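Acetyl-CoA acetyltransferase (Bacillus anthracis, PDB 3SS6) probably catalyses the thiolase reaction that condenses two acetyl-CoA molecules to acetoacetyl-CoA, or its reverse. Local coordinates at residues V30-P35 against G116-M121; D52-G57 against T71-A76. All coordinates share one frame; numbering follows the deposited sequence.

Contact 1: residues V30-P35 against G116-M121; sequences VELAVP and GGVEAM
In the N-terminal thiolase half of the chain, helix 29-43 lies on one face of the central mixed sheet, and here Leu32 and Ala33 of its first turns settle on Val118 near the end of strand 112-120. The helix segment runs largely against the strand, with 141° between their N-to-C directions and the axes 8.0 Å apart at their closest. Alanine on the helix side allows this approach: the CA atoms of Ala33 and Val118 are only 6.4 Å apart, and Ala33 CB lies 4.5 Å from Val118 CB, a loose approach. Val118 does most of its touching with one branch. Its CG2, held anti to the backbone N by a chi1 of 59° for CG1, reaches up to the helix and meets Leu32 CB at 4.1 Å, with the backbone N of Ala33 a little farther from the same methyl. Leu32 then extends past the valine instead of over it. With CG anti to its own backbone N (chi1 -179°), its CD2 methyl comes down beside the next strand residue and lies 3.7 Å from Glu119 O. This is van der Waals contact, and no hydrogen bond crosses between the segments, so the join is apolar packing made by buried residues. The CB of Glu119 points away from the helix, and its carboxylate is gripped by the backbone N atoms of Cys59 and Ile60. Among its neighbours, the helix is tied to the next strand, 252-262, where Ser255 OG is hydrogen-bonded to Leu32 O, while Val30 leans on helix 68-75 and strand 112-120 runs between strands 53-57 and 252-262.

Contact 2: residues D52-G57 against T71-A76; sequences DEVILG and TAALAA
Glu53 OE2 is held by two groups, a hydrogen bond with Thr83 OG1 and a salt bridge with Arg89 NH1 of the second subunit, while OE1 of the same carboxylate bonds Gln104 NE2. These bonds fix the acid on one face of strand 53-57; Val54 and Leu56, alternating with it, point from the other face toward helix 68-75. The helix answers with two consecutive alanines. Val54 CG2 meets Ala73 CB at 4.0 Å, methyl against methyl, and the valine's chi1 of 172° sets this branch beside its backbone N and anti to its carbonyl carbon. Two residues further along the strand, Leu56 is extended (chi2 -177°), and its CD1 reaches Ala72 CB at a looser 4.4 Å. As the strand advances from Val54 to Leu56, its partners step back from Ala73 to Ala72, the reversed sense expected where a helix returns over the strand that leads into it. Short alanine side chains bring the backbones near, the CA atoms of Val54 and Ala73 being 6.8 Å apart. No hydrogen bond spans the two segments, and the join is made by these buried apolar groups alone. Both strand side chains also rest on Ala69, one turn earlier in the helix. The contact thus closes the first half of a beta-alpha-beta crossover, from strand 53-57 through helix 68-75 to the parallel strand 83-88, outermost of the sheet within this chain. Helix 29-43 flanks the crossing helix, with Leu37 against Ala72, and strand 112-120 borders strand 53-57 on the side away from strand 83-88.

Contacts 1 and 2, with centres 10 Å apart, set two neighbouring helices on two neighbouring parallel strands of one sheet. The strands are stitched by probable backbone hydrogen bonds, Gly116 O to Gly57 N at 2.8 Å and Gly116 N to Ile55 O at 3.0 Å. Above them the helices touch, Val34 CG2 packing 3.7 Å from Ala75 CB, which makes the pair of contacts one continuous helix-on-sheet layer. A bound potassium ion lies about 12 Å from the side chain of Leu56. Cys91, found here as S-hydroxycysteine and probably the nucleophile as in other thiolases, follows strand 83-88, the strand reached by the crossover of contact 2.

Contact 1: residues V30-P35 against G116-M121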
loop_
_atom_site.group_PDB
_atom_site.type_symbol
_atom_site.label_atom_id
_atom_site.label_comp_id
_atom_site.label_asym_id
_atom_site.label_seq_id
_atom_site.Cartn_x
_atom_site.Cartn_y
_atom_site.Cartn_z
ATOM N N VAL A 30 16.529 -15.305 5.923
ATOM C CA VAL A 30 16.712 -16.758 5.993
ATOM C C VAL A 30 17.648 -17.240 4.889
ATOM O O VAL A 30 18.560 -18.021 5.146
ATOM C CB VAL A 30 15.364 -17.514 5.944
ATOM C CG1 VAL A 30 15.580 -19.012 5.662
ATOM C CG2 VAL A 30 14.607 -17.313 7.264
ATOM N N GLU A 31 17.461 -16.730 3.675
ATOM C CA GLU A 31 18.310 -17.145 2.559
ATOM C C GLU A 31 19.771 -16.799 2.796
ATOM O O GLU A 31 20.669 -17.544 2.397
ATOM C CB GLU A 31 17.816 -16.517 1.259
ATOM C CG GLU A 31 16.461 -17.062 0.848
ATOM C CD GLU A 31 15.859 -16.320 -0.321
ATOM O OE1 GLU A 31 16.294 -15.187 -0.601
ATOM O OE2 GLU A 31 14.933 -16.865 -0.954
ATOM N N LEU A 32 19.994 -15.679 3.475
ATOM C CA LEU A 32 21.345 -15.166 3.688
ATOM C C LEU A 32 22.021 -15.933 4.826
ATOM O O LEU A 32 23.233 -16.126 4.829
ATOM C CB LEU A 32 21.280 -13.667 3.991
ATOM C CG LEU A 32 22.598 -12.913 4.215
ATOM C CD1 LEU A 32 23.608 -13.254 3.110
ATOM C CD2 LEU A 32 22.315 -11.400 4.255
ATOM N N ALA A 33 21.215 -16.392 5.782
ATOM C CA ALA A 33 21.753 -17.162 6.914
ATOM C C ALA A 33 22.103 -18.582 6.523
ATOM O O ALA A 33 23.104 -19.118 6.986
ATOM C CB ALA A 33 20.766 -17.175 8.082
ATOM N N VAL A 34 21.283 -19.187 5.667
ATOM C CA VAL A 34 21.425 -20.611 5.353
ATOM C C VAL A 34 22.845 -21.083 4.981
ATOM O O VAL A 34 23.370 -21.986 5.612
ATOM C CB VAL A 34 20.387 -21.068 4.291
ATOM C CG1 VAL A 34 20.823 -22.381 3.653
ATOM C CG2 VAL A 34 18.993 -21.210 4.937
ATOM N N PRO A 35 23.476 -20.478 3.959
ATOM C CA PRO A 35 24.778 -21.024 3.548
ATOM C C PRO A 35 25.866 -20.834 4.603
ATOM O O PRO A 35 26.825 -21.618 4.652
ATOM C CB PRO A 35 25.120 -20.230 2.274
ATOM C CG PRO A 35 24.252 -19.006 2.330
ATOM C CD PRO A 35 23.005 -19.392 3.079
ATOM N N GLY A 116 24.655 -16.454 16.007
ATOM C CA GLY A 116 25.199 -15.304 15.314
ATOM C C GLY A 116 24.071 -14.355 14.981
ATOM O O GLY A 116 23.144 -14.168 15.775
ATOM N N GLY A 117 24.151 -13.750 13.806
ATOM C CA GLY A 117 23.169 -12.746 13.442
ATOM C C GLY A 117 23.078 -12.554 11.946
ATOM O O GLY A 117 23.940 -12.993 11.187
ATOM N N VAL A 118 21.999 -11.905 11.527
ATOM C CA VAL A 118 21.733 -11.669 10.117
ATOM C C VAL A 118 20.939 -10.378 9.965
ATOM O O VAL A 118 20.154 -10.000 10.846
ATOM C CB VAL A 118 20.963 -12.857 9.479
ATOM C CG1 VAL A 118 19.628 -13.079 10.202
ATOM C CG2 VAL A 118 20.712 -12.614 7.964
ATOM N N GLU A 119 21.164 -9.686 8.854
ATOM C CA GLU A 119 20.286 -8.590 8.463
ATOM C C GLU A 119 20.291 -8.513 6.963
ATOM O O GLU A 119 21.360 -8.523 6.332
ATOM C CB GLU A 119 20.741 -7.239 9.039
ATOM C CG GLU A 119 19.573 -6.222 9.187
ATOM C CD GLU A 119 18.650 -6.606 10.355
ATOM O OE1 GLU A 119 19.153 -6.793 11.483
ATOM O OE2 GLU A 119 17.431 -6.758 10.141
ATOM N N ALA A 120 19.094 -8.452 6.396
ATOM C CA ALA A 120 18.915 -8.252 4.965
ATOM C C ALA A 120 18.161 -6.938 4.843
ATOM O O ALA A 120 16.927 -6.909 4.763
ATOM C CB ALA A 120 18.123 -9.402 4.355
ATOM N N MET A 121 18.902 -5.837 4.876
ATOM C CA MET A 121 18.258 -4.529 4.904
ATOM C C MET A 121 17.657 -4.212 3.534
ATOM O O MET A 121 16.562 -3.669 3.461
ATOM C CB MET A 121 19.237 -3.452 5.386
ATOM C CG MET A 121 19.748 -3.769 6.793
ATOM S SD MET A 121 20.876 -2.567 7.542
ATOM C CE MET A 121 19.710 -1.294 8.078
#

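Contact 2: residues D52-G57 against T71-A76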
loop_
_atom_site.group_PDB
_atom_site.type_symbol
_atom_site.label_atom_id
_atom_site.label_comp_id
_atom_site.label_asym_id
_atom_site.label_seq_id
_atom_site.Cartn_x
_atom_site.Cartn_y
_atom_site.Cartn_z
ATOM N N ASP A 52 22.283 -28.439 19.197
ATOM C CA ASP A 52 21.138 -28.383 20.102
ATOM C C ASP A 52 20.202 -27.188 19.837
ATOM O O ASP A 52 18.999 -27.260 20.100
ATOM C CB ASP A 52 21.635 -28.393 21.551
ATOM C CG ASP A 52 22.339 -29.701 21.905
ATOM O OD1 ASP A 52 21.777 -30.776 21.608
ATOM O OD2 ASP A 52 23.468 -29.672 22.443
ATOM N N GLU A 53 20.749 -26.096 19.315
ATOM C CA GLU A 53 19.978 -24.872 19.144
ATOM C C GLU A 53 20.690 -23.976 18.139
ATOM O O GLU A 53 21.916 -23.962 18.084
ATOM C CB GLU A 53 19.918 -24.131 20.481
ATOM C CG GLU A 53 18.961 -22.960 20.548
ATOM C CD GLU A 53 17.613 -23.371 21.094
ATOM O OE1 GLU A 53 17.440 -23.392 22.332
ATOM O OE2 GLU A 53 16.730 -23.675 20.274
ATOM N N VAL A 54 19.911 -23.243 17.350
ATOM C CA VAL A 54 20.428 -22.147 16.527
ATOM C C VAL A 54 19.847 -20.870 17.112
ATOM O O VAL A 54 18.642 -20.777 17.298
ATOM C CB VAL A 54 19.975 -22.275 15.061
ATOM C CG1 VAL A 54 20.342 -21.025 14.259
ATOM C CG2 VAL A 54 20.599 -23.541 14.430
ATOM N N ILE A 55 20.695 -19.899 17.435
ATOM C CA ILE A 55 20.204 -18.633 17.983
ATOM C C ILE A 55 20.707 -17.502 17.105
ATOM O O ILE A 55 21.915 -17.361 16.908
ATOM C CB ILE A 55 20.715 -18.409 19.423
ATOM C CG1 ILE A 55 20.443 -19.648 20.268
ATOM C CG2 ILE A 55 20.037 -17.166 20.046
ATOM C CD1 ILE A 55 20.916 -19.501 21.715
ATOM N N LEU A 56 19.791 -16.719 16.539
ATOM C CA LEU A 56 20.180 -15.618 15.657
ATOM C C LEU A 56 19.685 -14.270 16.155
ATOM O O LEU A 56 18.513 -14.128 16.544
ATOM C CB LEU A 56 19.623 -15.822 14.240
ATOM C CG LEU A 56 20.170 -16.996 13.426
ATOM C CD1 LEU A 56 19.541 -16.974 12.041
ATOM C CD2 LEU A 56 21.683 -16.880 13.332
ATOM N N GLY A 57 20.532 -13.258 16.028
ATOM C CA GLY A 57 20.149 -11.897 16.342
ATOM C C GLY A 57 19.605 -11.345 15.027
ATOM O O GLY A 57 20.205 -11.556 13.980
ATOM N N THR A 71 13.542 -21.126 11.267
ATOM C CA THR A 71 13.261 -21.221 9.846
ATOM C C THR A 71 14.558 -21.463 9.066
ATOM O O THR A 71 14.593 -22.294 8.171
ATOM C CB THR A 71 12.512 -19.985 9.333
ATOM O OG1 THR A 71 11.280 -19.837 10.056
ATOM C CG2 THR A 71 12.190 -20.132 7.851
ATOM N N ALA A 72 15.625 -20.755 9.419
ATOM C CA ALA A 72 16.894 -20.933 8.708
ATOM C C ALA A 72 17.493 -22.314 8.988
ATOM O O ALA A 72 18.094 -22.934 8.102
ATOM C CB ALA A 72 17.881 -19.826 9.082
ATOM N N ALA A 73 17.329 -22.805 10.215
ATOM C CA ALA A 73 17.825 -24.145 10.538
ATOM C C ALA A 73 17.165 -25.187 9.626
ATOM O O ALA A 73 17.838 -26.061 9.051
ATOM C CB ALA A 73 17.554 -24.476 12.014
ATOM N N LEU A 74 15.845 -25.094 9.498
ATOM C CA LEU A 74 15.113 -26.030 8.650
ATOM C C LEU A 74 15.459 -25.829 7.179
ATOM O O LEU A 74 15.629 -26.799 6.444
ATOM C CB LEU A 74 13.606 -25.871 8.842
ATOM C CG LEU A 74 13.024 -26.303 10.185
ATOM C CD1 LEU A 74 11.572 -25.839 10.278
ATOM C CD2 LEU A 74 13.133 -27.812 10.375
ATOM N N ALA A 75 15.555 -24.575 6.748
ATOM C CA ALA A 75 15.876 -24.299 5.348
ATOM C C ALA A 75 17.290 -24.769 4.980
ATOM O O ALA A 75 17.569 -25.094 3.815
ATOM C CB ALA A 75 15.695 -22.824 5.026
ATOM N N ALA A 76 18.173 -24.816 5.975
ATOM C CA ALA A 76 19.539 -25.298 5.790
ATOM C C ALA A 76 19.612 -26.818 5.717
ATOM O O ALA A 76 20.683 -27.384 5.479
ATOM C CB ALA A 76 20.436 -24.788 6.913
#